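Long-range contacts in transketolase (Campylobacter jejuni, PDB 3L84), which belongs to the transketolase family of thiamine diphosphate-dependent enzymes and is built from a thiamine diphosphate binding domain, a pyrimidine binding domain and a C-terminal domain: residues I176-N182 with C234-T240; V41-H45 with N221-E225. All blocks are in the same frame, centred on the assembly; numbering follows the deposited sequence.

Contact 1: residues I176-N182 with C234-T240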
loop_
_atom_site.group_PDB
_atom_site.type_symbol
_atom_site.label_atom_id
_atom_site.label_comp_id
_atom_site.label_asym_id
_atom_site.label_seq_id
_atom_site.Cartn_x
_atom_site.Cartn_y
_atom_site.Cartn_z
ATOM N N ILE A 176 -13.155 11.008 19.571
ATOM C CA ILE A 176 -14.365 10.228 19.760
ATOM C C ILE A 176 -14.700 9.536 18.445
ATOM O O ILE A 176 -15.011 10.180 17.464
ATOM C CB ILE A 176 -15.528 11.102 20.271
ATOM C CG1 ILE A 176 -15.184 11.750 21.604
ATOM C CG2 ILE A 176 -16.785 10.267 20.396
ATOM C CD1 ILE A 176 -16.185 12.796 22.110
ATOM N N LEU A 177 -14.577 8.221 18.436
ATOM C CA LEU A 177 -14.796 7.371 17.287
ATOM C C LEU A 177 -16.138 6.678 17.464
ATOM O O LEU A 177 -16.371 6.002 18.467
ATOM C CB LEU A 177 -13.667 6.347 17.189
ATOM C CG LEU A 177 -13.667 5.404 16.012
ATOM C CD1 LEU A 177 -13.623 6.132 14.695
ATOM C CD2 LEU A 177 -12.464 4.427 16.121
ATOM N N ILE A 178 -17.037 6.854 16.529
ATOM C CA ILE A 178 -18.365 6.274 16.564
ATOM C C ILE A 178 -18.416 5.212 15.472
ATOM O O ILE A 178 -18.327 5.525 14.275
ATOM C CB ILE A 178 -19.455 7.333 16.354
ATOM C CG1 ILE A 178 -19.304 8.416 17.389
ATOM C CG2 ILE A 178 -20.836 6.668 16.365
ATOM C CD1 ILE A 178 -20.159 9.661 17.132
ATOM N N TYR A 179 -18.531 3.956 15.889
ATOM C CA TYR A 179 -18.558 2.781 15.001
ATOM C C TYR A 179 -19.987 2.334 14.744
ATOM O O TYR A 179 -20.720 1.972 15.673
ATOM C CB TYR A 179 -17.691 1.684 15.611
ATOM C CG TYR A 179 -17.849 0.271 15.091
ATOM C CD1 TYR A 179 -18.010 -0.008 13.747
ATOM C CD2 TYR A 179 -17.824 -0.785 15.975
ATOM C CE1 TYR A 179 -18.142 -1.307 13.287
ATOM C CE2 TYR A 179 -17.960 -2.088 15.540
ATOM C CZ TYR A 179 -18.123 -2.345 14.203
ATOM O OH TYR A 179 -18.241 -3.664 13.774
ATOM N N ASP A 180 -20.381 2.398 13.479
ATOM C CA ASP A 180 -21.693 1.969 13.030
ATOM C C ASP A 180 -21.673 0.461 12.880
ATOM O O ASP A 180 -21.252 -0.094 11.851
ATOM C CB ASP A 180 -22.000 2.630 11.673
ATOM C CG ASP A 180 -23.353 2.245 11.149
ATOM O OD1 ASP A 180 -24.112 1.690 11.977
ATOM O OD2 ASP A 180 -23.627 2.462 9.952
ATOM N N SER A 181 -22.115 -0.212 13.926
ATOM C CA SER A 181 -22.126 -1.669 13.958
ATOM C C SER A 181 -23.488 -2.169 13.481
ATOM O O SER A 181 -24.428 -2.284 14.262
ATOM C CB SER A 181 -21.828 -2.145 15.368
ATOM O OG SER A 181 -21.804 -3.549 15.402
ATOM N N ASN A 182 -23.594 -2.418 12.175
ATOM C CA ASN A 182 -24.856 -2.806 11.537
ATOM C C ASN A 182 -24.903 -4.243 11.011
ATOM O O ASN A 182 -25.894 -4.639 10.395
ATOM C CB ASN A 182 -25.252 -1.783 10.463
ATOM C CG ASN A 182 -24.316 -1.738 9.298
ATOM O OD1 ASN A 182 -23.428 -2.594 9.154
ATOM N ND2 ASN A 182 -24.477 -0.701 8.435
ATOM N N CYS A 234 -12.001 7.632 22.909
ATOM C CA CYS A 234 -13.240 6.921 23.203
ATOM C C CYS A 234 -13.886 6.356 21.978
ATOM O O CYS A 234 -14.043 7.074 20.984
ATOM C CB CYS A 234 -14.196 7.866 23.904
ATOM S SG CYS A 234 -15.731 7.123 24.512
ATOM N N LEU A 235 -14.268 5.092 22.056
ATOM C CA LEU A 235 -15.014 4.391 21.035
ATOM C C LEU A 235 -16.431 4.213 21.512
ATOM O O LEU A 235 -16.641 3.691 22.599
ATOM C CB LEU A 235 -14.395 3.027 20.741
ATOM C CG LEU A 235 -15.203 2.125 19.799
ATOM C CD1 LEU A 235 -15.149 2.696 18.388
ATOM C CD2 LEU A 235 -14.712 0.684 19.771
ATOM N N ILE A 236 -17.389 4.632 20.706
ATOM C CA ILE A 236 -18.796 4.323 20.893
ATOM C C ILE A 236 -19.177 3.277 19.854
ATOM O O ILE A 236 -19.151 3.537 18.653
ATOM C CB ILE A 236 -19.691 5.577 20.760
ATOM C CG1 ILE A 236 -19.300 6.589 21.836
ATOM C CG2 ILE A 236 -21.159 5.197 20.868
ATOM C CD1 ILE A 236 -19.980 7.981 21.678
ATOM N N ILE A 237 -19.506 2.084 20.317
ATOM C CA ILE A 237 -19.998 1.024 19.440
ATOM C C ILE A 237 -21.503 1.183 19.364
ATOM O O ILE A 237 -22.221 0.912 20.345
ATOM C CB ILE A 237 -19.641 -0.374 19.975
ATOM C CG1 ILE A 237 -18.126 -0.514 20.173
ATOM C CG2 ILE A 237 -20.168 -1.464 19.053
ATOM C CD1 ILE A 237 -17.699 -1.871 20.758
ATOM N N ALA A 238 -21.981 1.681 18.224
ATOM C CA ALA A 238 -23.405 1.997 18.093
ATOM C C ALA A 238 -24.078 0.939 17.247
ATOM O O ALA A 238 -23.783 0.812 16.059
ATOM C CB ALA A 238 -23.575 3.374 17.504
ATOM N N LYS A 239 -24.913 0.109 17.860
ATOM C CA LYS A 239 -25.621 -0.915 17.102
ATOM C C LYS A 239 -26.748 -0.269 16.307
ATOM O O LYS A 239 -27.611 0.387 16.879
ATOM C CB LYS A 239 -26.160 -1.966 18.045
ATOM C CG LYS A 239 -26.715 -3.176 17.324
ATOM C CD LYS A 239 -26.892 -4.369 18.266
ATOM C CE LYS A 239 -27.522 -5.535 17.530
ATOM N NZ LYS A 239 -28.840 -5.145 16.936
ATOM N N THR A 240 -26.739 -0.440 14.988
ATOM C CA THR A 240 -27.732 0.191 14.125
ATOM C C THR A 240 -28.263 -0.841 13.145
ATOM O O THR A 240 -27.749 -1.975 12.993
ATOM C CB THR A 240 -27.191 1.384 13.311
ATOM O OG1 THR A 240 -26.284 0.879 12.337
ATOM C CG2 THR A 240 -26.531 2.383 14.169
HETATM O O HOH W 1 -26.094 1.560 9.424
#
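Leu235 lays its CD1 methyl against the isobutyl group of Leu177, 3.9 Å from CG, and the same methyl reaches CB of Tyr179, so one branch bridges two residues of the adjacent strand. The two chains run parallel, with axes 4.7 Å apart, as neighbouring inner strands of the five-stranded parallel sheet in the thiamine diphosphate binding domain. Their backbones zip in strict register from Ile176-Cys234 to Ser181-Lys239. The ladder starts with Leu177 N on Cys234 O at 2.8 Å and ends past the last bridge, where Thr240 N comes to Ser181 O from above the carbonyl plane. Alternate residues face opposite sides. With Leu177 and Leu235 go Tyr179, Ser181 and Ile237; helix 198-204 packs here through Phe202 and Val198. The Tyr179 ring lies alongside Ile237, CD2 to CG2 3.9 Å, while CB of Ser181 sits over the rim of one ring face; the Tyr179 hydroxyl is hydrogen-bonded to Asp152. On the other side Ile236 swings CD1 to within 4.1 Å of Ile176 CG2, and helix 217-228 covers this layer. The C-terminal ends are polar. Asp180 extends CG anti to its backbone N (chi1 -179°), bringing OD1 to Thr240 OG1; the modelled 2.3 Å between them is too short to be trusted as a length. One water donates to Asp180 OD2, at 2.7 Å, and to Thr240 OG1, and accepts from Asn182 ND2 at 3.0 Å. This water ties three side chains from both segments together, so the chemistry passes from mostly apolar side-chain packing over a backbone ladder to a hydrated polar cluster where the strands end.

Contact 2: residues V41-H45 with N221-E225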
loop_
_atom_site.group_PDB
_atom_site.type_symbol
_atom_site.label_atom_id
_atom_site.label_comp_id
_atom_site.label_asym_id
_atom_site.label_seq_id
_atom_site.Cartn_x
_atom_site.Cartn_y
_atom_site.Cartn_z
ATOM N N VAL A 41 -28.535 13.720 17.011
ATOM C CA VAL A 41 -28.088 14.041 18.357
ATOM C C VAL A 41 -26.733 14.749 18.376
ATOM O O VAL A 41 -26.516 15.717 19.076
ATOM C CB VAL A 41 -28.024 12.786 19.226
ATOM C CG1 VAL A 41 -27.564 13.132 20.616
ATOM C CG2 VAL A 41 -29.407 12.115 19.292
ATOM N N LEU A 42 -25.807 14.258 17.556
ATOM C CA LEU A 42 -24.483 14.864 17.471
ATOM C C LEU A 42 -24.562 16.333 17.083
ATOM O O LEU A 42 -23.729 17.122 17.526
ATOM C CB LEU A 42 -23.598 14.079 16.475
ATOM C CG LEU A 42 -22.154 14.530 16.371
ATOM C CD1 LEU A 42 -21.390 14.482 17.686
ATOM C CD2 LEU A 42 -21.434 13.659 15.341
ATOM N N SER A 43 -25.540 16.729 16.274
ATOM C CA SER A 43 -25.684 18.136 15.893
ATOM C C SER A 43 -25.817 19.087 17.097
ATOM O O SER A 43 -25.472 20.268 16.989
ATOM C CB SER A 43 -26.860 18.353 14.935
ATOM O OG SER A 43 -28.112 18.264 15.594
ATOM N N TYR A 44 -26.308 18.592 18.231
ATOM C CA TYR A 44 -26.444 19.399 19.451
ATOM C C TYR A 44 -25.145 19.526 20.209
ATOM O O TYR A 44 -25.036 20.370 21.087
ATOM C CB TYR A 44 -27.512 18.786 20.369
ATOM C CG TYR A 44 -28.912 18.949 19.845
ATOM C CD1 TYR A 44 -29.711 20.007 20.286
ATOM C CD2 TYR A 44 -29.420 18.096 18.872
ATOM C CE1 TYR A 44 -30.972 20.185 19.795
ATOM C CE2 TYR A 44 -30.703 18.276 18.370
ATOM C CZ TYR A 44 -31.479 19.322 18.842
ATOM O OH TYR A 44 -32.750 19.511 18.365
ATOM N N HIS A 45 -24.187 18.645 19.922
ATOM C CA HIS A 45 -22.897 18.660 20.605
ATOM C C HIS A 45 -21.790 19.340 19.793
ATOM O O HIS A 45 -20.858 19.896 20.370
ATOM C CB HIS A 45 -22.465 17.221 20.909
ATOM C CG HIS A 45 -23.324 16.550 21.926
ATOM N ND1 HIS A 45 -22.999 16.521 23.261
ATOM C CD2 HIS A 45 -24.504 15.911 21.802
ATOM C CE1 HIS A 45 -23.951 15.872 23.917
ATOM N NE2 HIS A 45 -24.887 15.505 23.057
ATOM N N ASN A 221 -27.210 10.428 23.349
ATOM C CA ASN A 221 -26.872 11.647 24.056
ATOM C C ASN A 221 -26.017 11.338 25.292
ATOM O O ASN A 221 -24.984 11.978 25.499
ATOM C CB ASN A 221 -28.113 12.435 24.443
ATOM C CG ASN A 221 -27.775 13.731 25.072
ATOM O OD1 ASN A 221 -27.174 14.596 24.451
ATOM N ND2 ASN A 221 -28.198 13.911 26.323
ATOM N N LYS A 222 -26.413 10.326 26.068
ATOM C CA LYS A 222 -25.682 9.966 27.273
ATOM C C LYS A 222 -24.268 9.490 26.902
ATOM O O LYS A 222 -23.310 9.820 27.586
ATOM C CB LYS A 222 -26.430 8.871 28.042
ATOM C CG LYS A 222 -25.762 8.459 29.335
ATOM C CD LYS A 222 -26.559 7.399 30.080
ATOM C CE LYS A 222 -25.857 6.979 31.352
ATOM N NZ LYS A 222 -26.805 6.303 32.295
ATOM N N ALA A 223 -24.133 8.725 25.828
ATOM C CA ALA A 223 -22.825 8.238 25.396
ATOM C C ALA A 223 -21.913 9.384 24.980
ATOM O O ALA A 223 -20.725 9.407 25.302
ATOM C CB ALA A 223 -22.972 7.222 24.242
ATOM N N LEU A 224 -22.468 10.346 24.273
ATOM C CA LEU A 224 -21.695 11.504 23.854
ATOM C C LEU A 224 -21.260 12.328 25.040
ATOM O O LEU A 224 -20.123 12.772 25.097
ATOM C CB LEU A 224 -22.472 12.341 22.844
ATOM C CG LEU A 224 -22.575 11.732 21.449
ATOM C CD1 LEU A 224 -23.530 12.546 20.554
ATOM C CD2 LEU A 224 -21.189 11.604 20.773
ATOM N N GLU A 225 -22.142 12.528 26.029
ATOM C CA GLU A 225 -21.740 13.266 27.222
ATOM C C GLU A 225 -20.613 12.542 27.955
ATOM O O GLU A 225 -19.657 13.168 28.396
ATOM C CB GLU A 225 -22.926 13.505 28.158
ATOM C CG GLU A 225 -23.977 14.466 27.602
ATOM C CD GLU A 225 -23.496 15.918 27.496
ATOM O OE1 GLU A 225 -22.272 16.171 27.524
ATOM O OE2 GLU A 225 -24.355 16.818 27.371
#
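Asn221 meets both Val41 and His45: its CA lies 3.8 Å from Val41 CG1, and OD1 takes a hydrogen bond from His45 NE2. Here helix 217-228, which leads into strand 234-239 of the parallel alpha/beta sheet, packs beside residues 41-45, at the C-terminal part of helix 30-42. The bond from His45 NE2 to Asn221 OD1 measures 2.8 Å with an N-H...O angle of 152°; the oxygen sits near the imidazole plane, although ring and amide planes are 46° apart. One turn on, Leu224 supplies the apolar half of the contact. Its CB stands over the centre of the His45 ring, 4.0 Å from the centroid, in a CH-pi contact, and its CD1 reaches Val41 CG1, Leu42 CD1 and His45 CD2. Hydrogen-bonded at one edge and covered on one face, the imidazole has its rotation well defined, and ND1 is held as well, by Lys228 farther along the same helix. Glu225, deposited in two conformers, comes last. In the conformer described, CG is anti to the carbonyl carbon (chi1 -68°) and the chain then bends, so that OE2 comes 3.6 Å from His45 CE1.

Overall arrangement
From the N terminus, the chain passes through helix 30-42 into 41-45, then lays down edge strand 60-63 and inner strand 146-151 before reaching 176-182. After strand 208-213, which takes the sheet's other edge, helix 217-228 brings 221-225 back against 41-45, and contact 2 closes a loop of 175 residues. Strand 234-239 follows directly and inserts between 208-213 and 175-181, where contact 1 closes a shorter loop of 51 residues. The segments alternate, so the loops cross. Their centres lie 13 Å apart, and Ile236 CD1 packs on Leu224 CD2. Together they join the sheet, the helix covering it and the early helix 30-42 within one domain.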